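Local coordinates for increased recombination centers protein 6 (Saccharomyces cerevisiae, PDB 3UC9) that acts as a clathrin coat accessory factor related to small G proteins and is involved in gross chromosomal rearrangements and telomere healing, at residues 27-32 against 73-78. Numbering follows the deposited sequence.
Sequences QNKILV and HFDLYI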
# COMPACT_ATOMS: atom_id res chain seq x y z
N GLN A 27 -2.41 -0.47 -15.27
CA GLN A 27 -2.61 -0.56 -13.83
C GLN A 27 -1.43 0.09 -13.13
O GLN A 27 -0.53 -0.58 -12.61
CB GLN A 27 -2.77 -2.03 -13.42
CG GLN A 27 -3.30 -2.20 -12.01
CD GLN A 27 -3.43 -3.64 -11.62
OE1 GLN A 27 -2.43 -4.34 -11.44
NE2 GLN A 27 -4.67 -4.12 -11.50
N ASN A 28 -1.43 1.43 -13.11
CA ASN A 28 -0.28 2.19 -12.65
C ASN A 28 -0.60 3.23 -11.58
O ASN A 28 0.12 4.23 -11.45
CB ASN A 28 0.43 2.86 -13.83
CG ASN A 28 -0.35 4.01 -14.42
OD1 ASN A 28 -1.59 4.03 -14.38
ND2 ASN A 28 0.37 4.98 -15.00
N LYS A 29 -1.65 2.98 -10.79
CA LYS A 29 -1.98 3.87 -9.70
C LYS A 29 -1.51 3.25 -8.38
O LYS A 29 -1.63 2.03 -8.16
CB LYS A 29 -3.48 4.16 -9.65
CG LYS A 29 -4.16 4.41 -10.99
CD LYS A 29 -3.47 5.45 -11.85
CE LYS A 29 -4.17 5.63 -13.19
NZ LYS A 29 -3.32 6.33 -14.22
N ILE A 30 -0.95 4.08 -7.52
CA ILE A 30 -0.68 3.69 -6.14
C ILE A 30 -1.44 4.63 -5.22
O ILE A 30 -1.27 5.85 -5.29
CB ILE A 30 0.82 3.70 -5.82
CG1 ILE A 30 1.54 2.60 -6.61
CG2 ILE A 30 1.05 3.49 -4.30
CD1 ILE A 30 3.04 2.54 -6.33
N LEU A 31 -2.33 4.07 -4.40
CA LEU A 31 -3.11 4.84 -3.44
C LEU A 31 -2.43 4.75 -2.08
O LEU A 31 -2.12 3.67 -1.60
CB LEU A 31 -4.54 4.31 -3.37
CG LEU A 31 -5.61 4.96 -2.49
CD1 LEU A 31 -5.30 6.38 -2.12
CD2 LEU A 31 -6.95 4.89 -3.23
N VAL A 32 -2.19 5.91 -1.47
CA VAL A 32 -1.69 5.98 -0.11
C VAL A 32 -2.79 6.64 0.74
O VAL A 32 -3.17 7.78 0.50
CB VAL A 32 -0.38 6.75 -0.00
CG1 VAL A 32 0.15 6.68 1.44
CG2 VAL A 32 0.67 6.19 -0.99
N HIS A 73 6.39 4.47 -15.07
CA HIS A 73 5.74 5.70 -14.66
C HIS A 73 4.41 5.37 -14.00
O HIS A 73 3.65 4.55 -14.51
CB HIS A 73 5.53 6.62 -15.87
CG HIS A 73 6.82 7.14 -16.44
ND1 HIS A 73 7.27 8.42 -16.20
CD2 HIS A 73 7.76 6.55 -17.21
CE1 HIS A 73 8.43 8.60 -16.81
NE2 HIS A 73 8.75 7.48 -17.43
N PHE A 74 4.15 6.00 -12.85
CA PHE A 74 2.93 5.73 -12.08
C PHE A 74 2.31 7.02 -11.53
O PHE A 74 2.96 8.08 -11.49
CB PHE A 74 3.21 4.74 -10.93
CG PHE A 74 3.99 5.33 -9.78
CD1 PHE A 74 3.35 5.70 -8.62
CD2 PHE A 74 5.36 5.53 -9.89
CE1 PHE A 74 4.06 6.25 -7.57
CE2 PHE A 74 6.06 6.08 -8.85
CZ PHE A 74 5.41 6.45 -7.69
N ASP A 75 1.04 6.92 -11.13
CA ASP A 75 0.31 8.02 -10.52
C ASP A 75 0.11 7.71 -9.03
O ASP A 75 -0.25 6.60 -8.67
CB ASP A 75 -1.05 8.18 -11.19
CG ASP A 75 -0.96 8.65 -12.64
OD1 ASP A 75 0.12 9.10 -13.08
OD2 ASP A 75 -2.00 8.58 -13.34
N LEU A 76 0.32 8.72 -8.19
CA LEU A 76 0.11 8.63 -6.77
C LEU A 76 -1.23 9.28 -6.44
O LEU A 76 -1.47 10.45 -6.78
CB LEU A 76 1.25 9.33 -6.03
CG LEU A 76 1.46 9.13 -4.54
CD1 LEU A 76 1.85 7.69 -4.24
CD2 LEU A 76 2.52 10.08 -4.03
N TYR A 77 -2.12 8.51 -5.82
CA TYR A 77 -3.37 9.01 -5.29
C TYR A 77 -3.25 9.08 -3.77
O TYR A 77 -3.02 8.06 -3.11
CB TYR A 77 -4.53 8.08 -5.66
CG TYR A 77 -4.88 7.96 -7.14
CD1 TYR A 77 -4.33 8.81 -8.10
CD2 TYR A 77 -5.81 7.02 -7.56
CE1 TYR A 77 -4.68 8.69 -9.45
CE2 TYR A 77 -6.17 6.90 -8.89
CZ TYR A 77 -5.61 7.73 -9.83
OH TYR A 77 -6.00 7.60 -11.15
N ILE A 78 -3.38 10.27 -3.20
CA ILE A 78 -3.27 10.47 -1.76
C ILE A 78 -4.66 10.77 -1.23
O ILE A 78 -5.35 11.66 -1.74
CB ILE A 78 -2.30 11.61 -1.42
CG1 ILE A 78 -0.94 11.38 -2.09
CG2 ILE A 78 -2.14 11.73 0.10
CD1 ILE A 78 -0.11 12.63 -2.22
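N28 O accepts from D75 N, the first of four backbone hydrogen bonds that join 27-32 to 73-78 as parallel neighbours. D75 O then accepts from I30 N, I30 O from Y77 N, and Y77 O from V32 N, the last at 2.8 Å. N28, just before strand 29-35, extends the pairing by a side-chain bond: its ND2 reaches H73 O at 3.3 Å, a straight but weak bond for which a short amide is well suited.

Polar chemistry gathers on the face carrying K29, D75 and Y77. K29 NZ forms a salt bridge with D75 OD2 (2.8 Å), arriving from above the carboxylate plane, and also donates to N28 OD1 at 2.9 Å. The lysine chain bends at chi2 (-51°), which lays it alongside D75, while the other carboxylate oxygen, OD1, accepts from D62 N on strand 59-66. The ammonium thus has two oxygen partners and the aspartate is held from both neighbouring strands. K29 CB sits over one face of the Y77 ring, toward its rim, in a CH-pi contact 4.2 Å from the centroid, and the methylenes beyond it run on to the hydroxyl end, K29 CE lying 3.4 Å from Y77 OH. With an alanine here, CB could still lie over the ring, but D75 OD2 would probably lose its cation, N28 OD1 its donor, and the hydroxyl end of Y77 the methylenes beside it.

The face of I30, V32, L76 and I78 is apolar. V32 CG2 meets L76 CD1 at 3.8 Å, and I30 CD1 approaches the F74 ring obliquely; beta-branched I30 and V32 suit extended strand positions, and helix 39-50 covers L76 and I78.

Together these contacts pair two inner strands of a Rossmann-like fold: one face is oily beneath a helix, the other bears a charge pair spanning both strands at the start of 29-35.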